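Local coordinates for protein 2,3-dihydroxybenzoate-AMP ligase (Bacillus subtilis, PDB 1MDB) that is an AMP-binding enzyme of the ANL superfamily, with adenosine monophosphate and 2,3-dihydroxy-benzoic acid bound in its pocket, at residues A[66-71]-A[174-179]; A[281-286]-A[303-308]; A[390-395]-A[400-405]; A[462-467]-A[531-536]. All coordinates share one frame; numbering follows the deposited sequence.

The four contacts follow one another along the chain, each closing before the next opens, so none nests or crosses. Interaction 1 closes the longest loop, bringing the end of helix 53-70 against an irregular segment about a hundred residues later, at the surface. Interaction 2 lies on the opposite side of the chain's centre, within a beta-alpha-beta unit whose second strand leads into a loop that meets both ligands. Interaction 3 is the most local, folding the segment 390-395 back on the end of helix 396-402. Interaction 4 fastens the last helix, 522-534, to strand 455-465, with its centre about 56 Å from that of interaction 1.

Interaction 1: residues A[66-71]-A[174-179]; sequences GFQKLG and VKLPEV
Gln68 reaches from the last turns of helix 53-70 to lay its carboxamide among three apolar side chains of the irregular segment 174-179. Its CG stands anti to the backbone N (chi1 -175°) and the next torsion is also extended, which carries the chain out from the helix; chi3 (67°) then sets the turn of the amide. The two ends of that amide find different company. Gln68 OE1 lies 3.3 Å from CG2 of Val174, whereas Gln68 NE2 approaches CD1 of Leu176 at 3.7 Å and CD of Pro177 at 4.0 Å. Leu176 CD1 also lies 4.0 Å from Gln68 CD, so this methyl follows the amide from its carbon to its nitrogen. Leu176 sends its CG away from the carbonyl carbon (chi1 -66°) and thereby brings the end of its side chain closer to the glutamine than its CB direction suggests. The contact is thus one of van der Waals touches around a polar group, small in area and close to solvent. Just beyond, Gly71 ends the helix in a Schellman motif with positive phi. Gln68 also touches Leu98 of helix 86-98, while its neighbour Phe67 packs on that same helix and on Ile155 of strand 154-157; Glu178 O accepts a hydrogen bond from Gln74 NE2, tying the irregular segment to the loop after helix 53-70.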
loop_
_atom_site.group_PDB
_atom_site.type_symbol
_atom_site.label_atom_id
_atom_site.label_comp_id
_atom_site.label_asym_id
_atom_site.label_seq_id
_atom_site.Cartn_x
_atom_site.Cartn_y
_atom_site.Cartn_z
ATOM N N GLY A 66 26.991 9.972 -8.016
ATOM C CA GLY A 66 26.457 11.165 -8.652
ATOM C C GLY A 66 25.649 12.001 -7.672
ATOM O O GLY A 66 25.761 13.224 -7.647
ATOM N N PHE A 67 24.821 11.333 -6.876
ATOM C CA PHE A 67 24.000 11.997 -5.866
ATOM C C PHE A 67 24.922 12.723 -4.886
ATOM O O PHE A 67 24.699 13.881 -4.560
ATOM C CB PHE A 67 23.156 10.970 -5.082
ATOM C CG PHE A 67 21.896 10.504 -5.796
ATOM C CD1 PHE A 67 21.281 9.305 -5.427
ATOM C CD2 PHE A 67 21.304 11.273 -6.793
ATOM C CE1 PHE A 67 20.091 8.881 -6.043
ATOM C CE2 PHE A 67 20.109 10.859 -7.416
ATOM C CZ PHE A 67 19.505 9.665 -7.041
ATOM N N GLN A 68 25.954 12.024 -4.414
ATOM C CA GLN A 68 26.902 12.608 -3.467
ATOM C C GLN A 68 27.594 13.817 -4.079
ATOM O O GLN A 68 27.698 14.869 -3.453
ATOM C CB GLN A 68 27.959 11.585 -3.060
ATOM C CG GLN A 68 28.899 12.091 -1.986
ATOM C CD GLN A 68 29.971 11.085 -1.634
ATOM O OE1 GLN A 68 30.847 10.777 -2.453
ATOM N NE2 GLN A 68 29.908 10.557 -0.413
ATOM N N LYS A 69 28.070 13.654 -5.308
ATOM C CA LYS A 69 28.743 14.737 -6.008
ATOM C C LYS A 69 27.784 15.912 -6.123
ATOM O O LYS A 69 28.192 17.067 -6.062
ATOM C CB LYS A 69 29.176 14.276 -7.400
ATOM C CG LYS A 69 30.175 15.200 -8.071
ATOM C CD LYS A 69 30.786 14.532 -9.289
ATOM C CE LYS A 69 31.978 15.312 -9.801
ATOM N NZ LYS A 69 32.672 14.616 -10.924
ATOM N N LEU A 70 26.500 15.608 -6.279
ATOM C CA LEU A 70 25.489 16.652 -6.389
ATOM C C LEU A 70 25.416 17.437 -5.079
ATOM O O LEU A 70 25.020 18.604 -5.064
ATOM C CB LEU A 70 24.127 16.028 -6.700
ATOM C CG LEU A 70 22.985 16.961 -7.097
ATOM C CD1 LEU A 70 23.405 17.815 -8.291
ATOM C CD2 LEU A 70 21.758 16.123 -7.445
ATOM N N GLY A 71 25.796 16.794 -3.980
ATOM C CA GLY A 71 25.764 17.467 -2.693
ATOM C C GLY A 71 24.761 16.870 -1.727
ATOM O O GLY A 71 24.530 17.420 -0.651
ATOM N N VAL A 174 32.483 5.602 -5.550
ATOM C CA VAL A 174 33.349 6.178 -4.530
ATOM C C VAL A 174 33.106 5.527 -3.181
ATOM O O VAL A 174 32.183 4.732 -3.025
ATOM C CB VAL A 174 33.113 7.694 -4.382
ATOM C CG1 VAL A 174 33.448 8.401 -5.680
ATOM C CG2 VAL A 174 31.669 7.958 -3.987
ATOM N N LYS A 175 33.948 5.865 -2.210
ATOM C CA LYS A 175 33.812 5.333 -0.861
ATOM C C LYS A 175 32.650 6.085 -0.233
ATOM O O LYS A 175 32.639 7.315 -0.233
ATOM C CB LYS A 175 35.079 5.609 -0.051
ATOM C CG LYS A 175 36.375 5.335 -0.798
ATOM C CD LYS A 175 37.576 5.803 0.022
ATOM C CE LYS A 175 38.893 5.530 -0.689
ATOM N NZ LYS A 175 40.050 5.923 0.169
ATOM N N LEU A 176 31.666 5.363 0.285
ATOM C CA LEU A 176 30.523 6.023 0.900
ATOM C C LEU A 176 30.540 5.872 2.412
ATOM O O LEU A 176 31.105 4.916 2.944
ATOM C CB LEU A 176 29.202 5.465 0.352
ATOM C CG LEU A 176 28.853 5.694 -1.123
ATOM C CD1 LEU A 176 29.193 7.129 -1.518
ATOM C CD2 LEU A 176 29.614 4.707 -1.986
ATOM N N PRO A 177 29.923 6.826 3.125
ATOM C CA PRO A 177 29.877 6.775 4.586
ATOM C C PRO A 177 29.251 5.459 5.022
ATOM O O PRO A 177 28.517 4.829 4.254
ATOM C CB PRO A 177 28.999 7.972 4.947
ATOM C CG PRO A 177 29.270 8.935 3.830
ATOM C CD PRO A 177 29.226 8.025 2.627
ATOM N N GLU A 178 29.547 5.043 6.248
ATOM C CA GLU A 178 28.990 3.804 6.761
ATOM C C GLU A 178 27.505 3.957 7.038
ATOM O O GLU A 178 27.076 4.942 7.632
ATOM C CB GLU A 178 29.686 3.389 8.054
ATOM C CG GLU A 178 28.946 2.281 8.789
ATOM C CD GLU A 178 29.636 1.871 10.068
ATOM O OE1 GLU A 178 29.840 2.747 10.938
ATOM O OE2 GLU A 178 29.972 0.677 10.203
ATOM N N VAL A 179 26.726 2.980 6.590
ATOM C CA VAL A 179 25.293 2.984 6.815
ATOM C C VAL A 179 25.015 1.826 7.764
ATOM O O VAL A 179 25.391 0.689 7.485
ATOM C CB VAL A 179 24.494 2.753 5.511
ATOM C CG1 VAL A 179 23.009 2.790 5.811
ATOM C CG2 VAL A 179 24.849 3.808 4.475
#

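Interaction 2: residues A[281-286]-A[303-308]; sequences PLAMVW and LQVGGA. With AMP (adenosine monophosphate), chain D; DBH (2,3-dihydroxy-benzoic acid), chain E.
Ala283 and Trp286, one turn apart on helix 280-292, face Leu303 and Val305, alternate residues of strand 302-306. The backbones come nearest at Ala283 and Val305, whose CA atoms are 7.0 Å apart, and the small alanine permits this approach: its CB meets CG1 of Val305 at 4.1 Å. That valine branch is anti to its backbone N (chi1 -173°), which turns it to the helix. Further along, the six-membered part of the Trp286 indole comes up obliquely to Leu303, with CZ3 4.5 Å from CD1, a looser touch than the alanine-valine pair. The indole is held from other sides as well: NE1 donates to Pro259 O, and Phe265 meets the ring edge-to-face. Helix and strand belong to the beta-alpha-beta unit formed by strand 275-278, helix 280-292 and strand 302-306, so this packing seats the connecting helix on the sheet. The strand ends with Gly306 and the chain continues through Gly307 and Ala308; all three residues line the nucleotide pocket. Ala308 C lies 3.3 Å from N1 of adenosine monophosphate, while Gly307 CA is 3.4 Å from C15 of 2,3-dihydroxy-benzoic acid. In this loop after the strand, Gly307 O accepts a hydrogen bond from Lys519 NZ. Between helix and strand the chemistry is wholly apolar and buried, which implies that shape and exclusion of water hold the two together.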
loop_
_atom_site.group_PDB
_atom_site.type_symbol
_atom_site.label_atom_id
_atom_site.label_comp_id
_atom_site.label_asym_id
_atom_site.label_seq_id
_atom_site.Cartn_x
_atom_site.Cartn_y
_atom_site.Cartn_z
ATOM N N PRO A 281 -11.355 -2.535 -5.475
ATOM C CA PRO A 281 -11.981 -1.954 -6.672
ATOM C C PRO A 281 -11.405 -2.524 -7.972
ATOM O O PRO A 281 -12.137 -2.810 -8.914
ATOM C CB PRO A 281 -11.671 -0.465 -6.537
ATOM C CG PRO A 281 -11.533 -0.264 -5.084
ATOM C CD PRO A 281 -10.792 -1.479 -4.617
ATOM N N LEU A 282 -10.084 -2.672 -8.011
ATOM C CA LEU A 282 -9.394 -3.174 -9.196
ATOM C C LEU A 282 -9.709 -4.658 -9.396
ATOM O O LEU A 282 -9.911 -5.106 -10.521
ATOM C CB LEU A 282 -7.879 -2.950 -9.048
ATOM C CG LEU A 282 -6.983 -3.155 -10.276
ATOM C CD1 LEU A 282 -7.417 -2.226 -11.403
ATOM C CD2 LEU A 282 -5.535 -2.877 -9.887
ATOM N N ALA A 283 -9.762 -5.410 -8.296
ATOM C CA ALA A 283 -10.087 -6.838 -8.356
ATOM C C ALA A 283 -11.403 -7.034 -9.109
ATOM O O ALA A 283 -11.541 -7.959 -9.906
ATOM C CB ALA A 283 -10.201 -7.406 -6.961
ATOM N N MET A 284 -12.370 -6.161 -8.864
ATOM C CA MET A 284 -13.651 -6.256 -9.554
ATOM C C MET A 284 -13.454 -6.036 -11.063
ATOM O O MET A 284 -14.006 -6.766 -11.889
ATOM C CB MET A 284 -14.627 -5.213 -9.009
ATOM C CG MET A 284 -14.783 -5.248 -7.494
ATOM S SD MET A 284 -15.235 -6.889 -6.869
ATOM C CE MET A 284 -15.460 -6.551 -5.097
ATOM N N VAL A 285 -12.676 -5.022 -11.425
ATOM C CA VAL A 285 -12.431 -4.748 -12.840
ATOM C C VAL A 285 -11.713 -5.927 -13.497
ATOM O O VAL A 285 -12.022 -6.297 -14.628
ATOM C CB VAL A 285 -11.579 -3.466 -13.036
ATOM C CG1 VAL A 285 -11.274 -3.255 -14.520
ATOM C CG2 VAL A 285 -12.328 -2.254 -12.494
ATOM N N TRP A 286 -10.762 -6.518 -12.785
ATOM C CA TRP A 286 -10.011 -7.646 -13.327
ATOM C C TRP A 286 -10.896 -8.865 -13.544
ATOM O O TRP A 286 -10.753 -9.568 -14.550
ATOM C CB TRP A 286 -8.846 -8.003 -12.401
ATOM C CG TRP A 286 -7.614 -7.165 -12.644
ATOM C CD1 TRP A 286 -7.568 -5.814 -12.865
ATOM C CD2 TRP A 286 -6.257 -7.625 -12.692
ATOM N NE1 TRP A 286 -6.266 -5.410 -13.048
ATOM C CE2 TRP A 286 -5.443 -6.500 -12.947
ATOM C CE3 TRP A 286 -5.651 -8.879 -12.540
ATOM C CZ2 TRP A 286 -4.050 -6.593 -13.058
ATOM C CZ3 TRP A 286 -4.265 -8.972 -12.649
ATOM C CH2 TRP A 286 -3.481 -7.834 -12.905
ATOM N N LEU A 303 -2.994 -14.587 -6.483
ATOM C CA LEU A 303 -3.539 -13.267 -6.737
ATOM C C LEU A 303 -3.835 -12.622 -5.384
ATOM O O LEU A 303 -4.718 -13.075 -4.649
ATOM C CB LEU A 303 -4.822 -13.361 -7.566
ATOM C CG LEU A 303 -5.443 -11.999 -7.900
ATOM C CD1 LEU A 303 -4.496 -11.237 -8.803
ATOM C CD2 LEU A 303 -6.792 -12.181 -8.584
ATOM N N GLN A 304 -3.080 -11.582 -5.049
ATOM C CA GLN A 304 -3.254 -10.883 -3.782
ATOM C C GLN A 304 -4.294 -9.777 -3.894
ATOM O O GLN A 304 -4.329 -9.048 -4.880
ATOM C CB GLN A 304 -1.942 -10.234 -3.326
ATOM C CG GLN A 304 -0.733 -11.153 -3.176
ATOM C CD GLN A 304 0.461 -10.412 -2.596
ATOM O OE1 GLN A 304 0.969 -9.456 -3.193
ATOM N NE2 GLN A 304 0.904 -10.834 -1.422
ATOM N N VAL A 305 -5.144 -9.662 -2.877
ATOM C CA VAL A 305 -6.135 -8.601 -2.831
ATOM C C VAL A 305 -6.119 -8.045 -1.413
ATOM O O VAL A 305 -6.315 -8.781 -0.437
ATOM C CB VAL A 305 -7.536 -9.103 -3.192
ATOM C CG1 VAL A 305 -8.488 -7.915 -3.291
ATOM C CG2 VAL A 305 -7.494 -9.842 -4.524
ATOM N N GLY A 306 -5.842 -6.750 -1.296
ATOM C CA GLY A 306 -5.776 -6.129 0.011
ATOM C C GLY A 306 -5.826 -4.616 -0.069
ATOM O O GLY A 306 -6.184 -4.062 -1.103
ATOM N N GLY A 307 -5.455 -3.952 1.020
ATOM C CA GLY A 307 -5.496 -2.497 1.057
ATOM C C GLY A 307 -6.837 -2.093 1.640
ATOM O O GLY A 307 -6.975 -1.058 2.308
ATOM N N ALA A 308 -7.828 -2.938 1.366
ATOM C CA ALA A 308 -9.198 -2.771 1.832
ATOM C C ALA A 308 -9.781 -4.174 1.850
ATOM O O ALA A 308 -9.258 -5.073 1.200
ATOM C CB ALA A 308 -10.001 -1.875 0.864
HETATM P P AMP D . -1.862 1.636 4.154
HETATM O O1P AMP D . -0.691 2.104 4.977
HETATM O O2P AMP D . -2.257 2.565 3.055
HETATM O O3P AMP D . -1.680 0.224 3.659
HETATM O "O5'" AMP D . -3.212 1.656 5.109
HETATM C "C5'" AMP D . -3.467 0.645 6.125
HETATM C "C4'" AMP D . -4.960 0.638 6.480
HETATM O "O4'" AMP D . -5.621 0.227 5.299
HETATM C "C3'" AMP D . -5.379 -0.379 7.500
HETATM O "O3'" AMP D . -5.200 0.093 8.833
HETATM C "C2'" AMP D . -6.831 -0.643 7.122
HETATM O "O2'" AMP D . -7.722 0.316 7.733
HETATM C "C1'" AMP D . -6.772 -0.541 5.618
HETATM N N9 AMP D . -6.675 -2.122 5.030
HETATM C C8 AMP D . -5.609 -2.610 4.355
HETATM N N7 AMP D . -5.805 -3.869 3.972
HETATM C C5 AMP D . -7.013 -4.154 4.423
HETATM C C6 AMP D . -7.675 -5.366 4.256
HETATM N N6 AMP D . -7.148 -6.395 3.594
HETATM N N1 AMP D . -8.931 -5.445 4.810
HETATM C C2 AMP D . -9.510 -4.413 5.488
HETATM N N3 AMP D . -8.869 -3.246 5.640
HETATM C C4 AMP D . -7.605 -3.093 5.109
HETATM C C21 DBH E . -2.169 -0.727 3.148
HETATM O O9 DBH E . -3.435 -0.419 2.836
HETATM C C18 DBH E . -1.593 -2.081 2.947
HETATM C C15 DBH E . -2.377 -3.102 2.329
HETATM C C12 DBH E . -1.851 -4.398 2.149
HETATM C C3 DBH E . -0.263 -2.375 3.385
HETATM O O3 DBH E . 0.563 -1.411 3.997
HETATM C C6 DBH E . 0.257 -3.672 3.204
HETATM C C9 DBH E . -0.524 -4.683 2.594
HETATM O O6 DBH E . 1.533 -3.961 3.630
#

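Interaction 3: residues A[390-395]-A[400-405]; sequences RGYYKA and AASFTE
The backbones of 390-395 and 400-405 come closest at Gly391 and Phe403, whose CA atoms are 7.1 Å apart, as the chain turns through helix 396-402 and returns. Phe403, the first residue beyond that helix to leave helical angles, lays one face of its ring over the peptide joining Arg390 to Gly391. Arg390 O sits 3.7 Å above the ring plane, over its centre, and Gly391 CA approaches CE1 of Phe403 to 3.3 Å. The phenyl thus lies directly on main-chain atoms. Phe403 CG is anti to its carbonyl carbon (chi1 -56°), a setting that directs the ring to the peptide. Tyr392 meets this ring from another direction: its CD1 lies near the phenyl plane at the edge, 3.8 Å from Phe403 CE1, with the two ring planes inclined by 56°. Along the tyrosine's own edge comes Ser402, whose CB lies in the ring plane and 3.9 Å from CE1 of Tyr392. The polar ends are satisfied elsewhere, Ser402 OG by His398 O and Tyr392 OH by Glu334 OE2. Asn399 OD1 accepts from Tyr392 N, a further link between helix and loop, and Phe403 also meets the ring of Tyr409. The arrangement is a short helical connection, with Ala395 at the N-cap position, closed by an aromatic cluster; it joins strands 379-384 and 409-417 of an antiparallel sheet, and the Tyr392 side chain lies about 8 Å from the bound adenosine monophosphate.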
loop_
_atom_site.group_PDB
_atom_site.type_symbol
_atom_site.label_atom_id
_atom_site.label_comp_id
_atom_site.label_asym_id
_atom_site.label_seq_id
_atom_site.Cartn_x
_atom_site.Cartn_y
_atom_site.Cartn_z
ATOM N N ARG A 390 7.113 2.887 16.357
ATOM C CA ARG A 390 6.717 3.300 17.699
ATOM C C ARG A 390 6.310 4.768 17.691
ATOM O O ARG A 390 6.041 5.350 18.740
ATOM C CB ARG A 390 7.872 3.095 18.681
ATOM C CG ARG A 390 8.138 1.642 19.041
ATOM C CD ARG A 390 6.855 0.969 19.489
ATOM N NE ARG A 390 7.106 -0.316 20.132
ATOM C CZ ARG A 390 7.414 -0.468 21.418
ATOM N NH1 ARG A 390 7.510 0.587 22.217
ATOM N NH2 ARG A 390 7.624 -1.680 21.901
ATOM N N GLY A 391 6.263 5.367 16.503
ATOM C CA GLY A 391 5.890 6.767 16.416
ATOM C C GLY A 391 6.126 7.379 15.053
ATOM O O GLY A 391 7.056 6.991 14.331
ATOM N N TYR A 392 5.268 8.328 14.690
ATOM C CA TYR A 392 5.395 9.003 13.407
ATOM C C TYR A 392 6.510 10.037 13.459
ATOM O O TYR A 392 6.900 10.494 14.533
ATOM C CB TYR A 392 4.084 9.699 13.015
ATOM C CG TYR A 392 2.930 8.764 12.737
ATOM C CD1 TYR A 392 1.961 8.511 13.703
ATOM C CD2 TYR A 392 2.798 8.144 11.493
ATOM C CE1 TYR A 392 0.882 7.666 13.436
ATOM C CE2 TYR A 392 1.732 7.299 11.218
ATOM C CZ TYR A 392 0.779 7.065 12.191
ATOM O OH TYR A 392 -0.266 6.223 11.917
ATOM N N TYR A 393 6.998 10.413 12.282
ATOM C CA TYR A 393 8.071 11.385 12.125
ATOM C C TYR A 393 7.659 12.782 12.613
ATOM O O TYR A 393 6.625 13.311 12.202
ATOM C CB TYR A 393 8.462 11.421 10.650
ATOM C CG TYR A 393 9.612 12.320 10.297
ATOM C CD1 TYR A 393 10.902 12.058 10.757
ATOM C CD2 TYR A 393 9.415 13.411 9.461
ATOM C CE1 TYR A 393 11.973 12.870 10.380
ATOM C CE2 TYR A 393 10.466 14.221 9.081
ATOM C CZ TYR A 393 11.740 13.950 9.541
ATOM O OH TYR A 393 12.756 14.776 9.156
ATOM N N LYS A 394 8.473 13.366 13.491
ATOM C CA LYS A 394 8.215 14.695 14.062
ATOM C C LYS A 394 6.728 14.979 14.258
ATOM O O LYS A 394 6.199 15.919 13.669
ATOM C CB LYS A 394 8.805 15.787 13.163
ATOM C CG LYS A 394 10.291 15.653 12.893
ATOM C CD LYS A 394 10.804 16.824 12.072
ATOM C CE LYS A 394 12.298 16.710 11.827
ATOM N NZ LYS A 394 12.839 17.872 11.062
ATOM N N ALA A 395 6.050 14.176 15.073
ATOM C CA ALA A 395 4.620 14.386 15.295
ATOM C C ALA A 395 4.212 13.993 16.707
ATOM O O ALA A 395 3.429 13.059 16.906
ATOM C CB ALA A 395 3.810 13.593 14.271
ATOM N N ALA A 400 0.939 10.950 20.587
ATOM C CA ALA A 400 0.310 10.816 21.892
ATOM C C ALA A 400 -1.060 10.171 21.732
ATOM O O ALA A 400 -1.499 9.399 22.584
ATOM C CB ALA A 400 0.176 12.188 22.556
ATOM N N ALA A 401 -1.725 10.480 20.623
ATOM C CA ALA A 401 -3.045 9.930 20.358
ATOM C C ALA A 401 -3.007 8.575 19.654
ATOM O O ALA A 401 -3.900 7.757 19.837
ATOM C CB ALA A 401 -3.852 10.910 19.524
ATOM N N SER A 402 -1.965 8.330 18.865
ATOM C CA SER A 402 -1.867 7.090 18.100
ATOM C C SER A 402 -1.186 5.885 18.748
ATOM O O SER A 402 -1.366 4.758 18.291
ATOM C CB SER A 402 -1.196 7.387 16.759
ATOM O OG SER A 402 -1.904 8.405 16.073
ATOM N N PHE A 403 -0.403 6.106 19.795
ATOM C CA PHE A 403 0.283 5.000 20.460
ATOM C C PHE A 403 0.026 4.987 21.962
ATOM O O PHE A 403 0.019 6.035 22.614
ATOM C CB PHE A 403 1.795 5.073 20.225
ATOM C CG PHE A 403 2.186 5.113 18.776
ATOM C CD1 PHE A 403 2.297 6.329 18.105
ATOM C CD2 PHE A 403 2.437 3.934 18.077
ATOM C CE1 PHE A 403 2.652 6.371 16.758
ATOM C CE2 PHE A 403 2.792 3.962 16.730
ATOM C CZ PHE A 403 2.900 5.186 16.069
ATOM N N THR A 404 -0.178 3.796 22.508
ATOM C CA THR A 404 -0.415 3.659 23.935
ATOM C C THR A 404 0.895 3.921 24.663
ATOM O O THR A 404 1.978 3.813 24.081
ATOM C CB THR A 404 -0.898 2.250 24.293
ATOM O OG1 THR A 404 0.082 1.293 23.868
ATOM C CG2 THR A 404 -2.225 1.956 23.621
ATOM N N GLU A 405 0.788 4.264 25.941
ATOM C CA GLU A 405 1.956 4.557 26.753
ATOM C C GLU A 405 2.937 3.391 26.739
ATOM O O GLU A 405 4.148 3.594 26.802
ATOM C CB GLU A 405 1.515 4.886 28.186
ATOM C CG GLU A 405 0.466 6.007 28.237
ATOM C CD GLU A 405 -0.054 6.300 29.635
ATOM O OE1 GLU A 405 -0.354 5.338 30.376
ATOM O OE2 GLU A 405 -0.179 7.495 29.988
#

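Interaction 4: residues A[462-467]-A[531-536]; sequences SMPDQF and EKLLAG
A single methyl group, CD1 of Leu533, makes all the close contacts between the C-terminal helix 522-534 and the segment 462-467. Leu533 CD1 lies 3.5 Å from the main-chain O of Pro464 and 3.8 Å from CD in the ring of the same proline, so one residue offers it both a carbonyl oxygen and an apolar ring carbon. Met463 adds a second surface: its CB is 4.1 Å from Leu533 CD1, and its SD is at 4.2 Å from that methyl. The methionine and leucine side chains cross at about a right angle. Met463 places CG between its backbone N and carbonyl carbon (chi1 72°) and then runs extended, which carries the sulfur past the leucine methyl. Leu533, with CG anti to its carbonyl carbon, points its CD1 methyl at the strand. Just after these residues the strand finishes in an Asx turn, in which Asp465 OD1 accepts from Phe467 N at 3.0 Å; the bond is bent, with an angle of 141° at the hydrogen, and the donor meets the anti side of the carboxylate, 30° out of its plane. OD1 also accepts a hydrogen bond from Leu468 N, and OD2 forms a salt bridge with Arg471 NE. Met463 also touches Cys473 of strand 469-478, Arg505 of strand 505-508 and Ile529 on the C-terminal helix, so the contact lies where that helix packs on the three-stranded sheet.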
loop_
_atom_site.group_PDB
_atom_site.type_symbol
_atom_site.label_atom_id
_atom_site.label_comp_id
_atom_site.label_asym_id
_atom_site.label_seq_id
_atom_site.Cartn_x
_atom_site.Cartn_y
_atom_site.Cartn_z
ATOM N N SER A 462 -21.927 7.068 5.393
ATOM C CA SER A 462 -22.890 7.812 6.178
ATOM C C SER A 462 -23.190 9.128 5.467
ATOM O O SER A 462 -22.406 9.592 4.631
ATOM C CB SER A 462 -22.312 8.123 7.551
ATOM O OG SER A 462 -21.227 9.019 7.422
ATOM N N MET A 463 -24.343 9.705 5.787
ATOM C CA MET A 463 -24.745 11.001 5.249
ATOM C C MET A 463 -25.488 11.683 6.390
ATOM O O MET A 463 -26.139 11.020 7.202
ATOM C CB MET A 463 -25.658 10.861 4.025
ATOM C CG MET A 463 -27.080 10.369 4.309
ATOM S SD MET A 463 -28.075 10.314 2.790
ATOM C CE MET A 463 -29.719 9.965 3.445
ATOM N N PRO A 464 -25.387 13.016 6.476
ATOM C CA PRO A 464 -26.039 13.818 7.520
ATOM C C PRO A 464 -27.571 13.727 7.567
ATOM O O PRO A 464 -28.230 13.578 6.543
ATOM C CB PRO A 464 -25.572 15.245 7.202
ATOM C CG PRO A 464 -24.247 15.032 6.492
ATOM C CD PRO A 464 -24.564 13.863 5.595
ATOM N N ASP A 465 -28.125 13.812 8.771
ATOM C CA ASP A 465 -29.575 13.798 8.962
ATOM C C ASP A 465 -29.882 14.549 10.251
ATOM O O ASP A 465 -29.435 14.163 11.331
ATOM C CB ASP A 465 -30.118 12.370 9.037
ATOM C CG ASP A 465 -31.631 12.317 8.845
ATOM O OD1 ASP A 465 -32.374 12.570 9.820
ATOM O OD2 ASP A 465 -32.074 12.036 7.707
ATOM N N GLN A 466 -30.641 15.627 10.136
ATOM C CA GLN A 466 -30.973 16.446 11.294
ATOM C C GLN A 466 -31.810 15.722 12.351
ATOM O O GLN A 466 -31.816 16.118 13.514
ATOM C CB GLN A 466 -31.699 17.721 10.837
ATOM C CG GLN A 466 -33.120 17.490 10.343
ATOM C CD GLN A 466 -33.686 18.683 9.585
ATOM O OE1 GLN A 466 -33.204 19.030 8.503
ATOM N NE2 GLN A 466 -34.714 19.314 10.150
ATOM N N PHE A 467 -32.498 14.654 11.957
ATOM C CA PHE A 467 -33.339 13.924 12.901
ATOM C C PHE A 467 -32.714 12.656 13.478
ATOM O O PHE A 467 -32.916 12.337 14.652
ATOM C CB PHE A 467 -34.680 13.584 12.243
ATOM C CG PHE A 467 -35.436 14.787 11.757
ATOM C CD1 PHE A 467 -35.644 14.992 10.395
ATOM C CD2 PHE A 467 -35.926 15.728 12.660
ATOM C CE1 PHE A 467 -36.327 16.117 9.936
ATOM C CE2 PHE A 467 -36.611 16.856 12.216
ATOM C CZ PHE A 467 -36.812 17.054 10.850
ATOM N N GLU A 531 -22.489 17.067 0.021
ATOM C CA GLU A 531 -22.627 18.213 -0.876
ATOM C C GLU A 531 -23.967 18.182 -1.603
ATOM O O GLU A 531 -24.604 19.216 -1.772
ATOM C CB GLU A 531 -21.492 18.227 -1.907
ATOM C CG GLU A 531 -20.125 18.604 -1.347
ATOM C CD GLU A 531 -18.981 18.176 -2.261
ATOM O OE1 GLU A 531 -19.082 18.389 -3.490
ATOM O OE2 GLU A 531 -17.978 17.629 -1.748
ATOM N N LYS A 532 -24.386 16.999 -2.045
ATOM C CA LYS A 532 -25.662 16.884 -2.737
ATOM C C LYS A 532 -26.784 17.302 -1.797
ATOM O O LYS A 532 -27.672 18.060 -2.182
ATOM C CB LYS A 532 -25.892 15.453 -3.222
ATOM C CG LYS A 532 -24.979 15.036 -4.354
ATOM C CD LYS A 532 -25.366 13.674 -4.901
ATOM C CE LYS A 532 -24.483 13.288 -6.082
ATOM N NZ LYS A 532 -24.769 11.911 -6.590
ATOM N N LEU A 533 -26.737 16.820 -0.560
ATOM C CA LEU A 533 -27.761 17.169 0.416
ATOM C C LEU A 533 -27.821 18.682 0.618
ATOM O O LEU A 533 -28.905 19.263 0.659
ATOM C CB LEU A 533 -27.494 16.469 1.752
ATOM C CG LEU A 533 -27.666 14.946 1.776
ATOM C CD1 LEU A 533 -27.468 14.441 3.195
ATOM C CD2 LEU A 533 -29.057 14.562 1.273
ATOM N N LEU A 534 -26.659 19.318 0.738
ATOM C CA LEU A 534 -26.602 20.767 0.920
ATOM C C LEU A 534 -27.214 21.483 -0.275
ATOM O O LEU A 534 -27.843 22.532 -0.121
ATOM C CB LEU A 534 -25.155 21.236 1.108
ATOM C CG LEU A 534 -24.575 21.097 2.518
ATOM C CD1 LEU A 534 -23.122 21.541 2.527
ATOM C CD2 LEU A 534 -25.392 21.938 3.486
ATOM N N ALA A 535 -27.024 20.911 -1.462
ATOM C CA ALA A 535 -27.562 21.479 -2.690
ATOM C C ALA A 535 -29.072 21.661 -2.589
ATOM O O ALA A 535 -29.672 22.372 -3.394
ATOM C CB ALA A 535 -27.227 20.579 -3.871
ATOM N N GLY A 536 -29.681 21.020 -1.596
ATOM C CA GLY A 536 -31.117 21.131 -1.407
ATOM C C GLY A 536 -31.474 21.844 -0.116
ATOM O O GLY A 536 -31.567 23.073 -0.077
#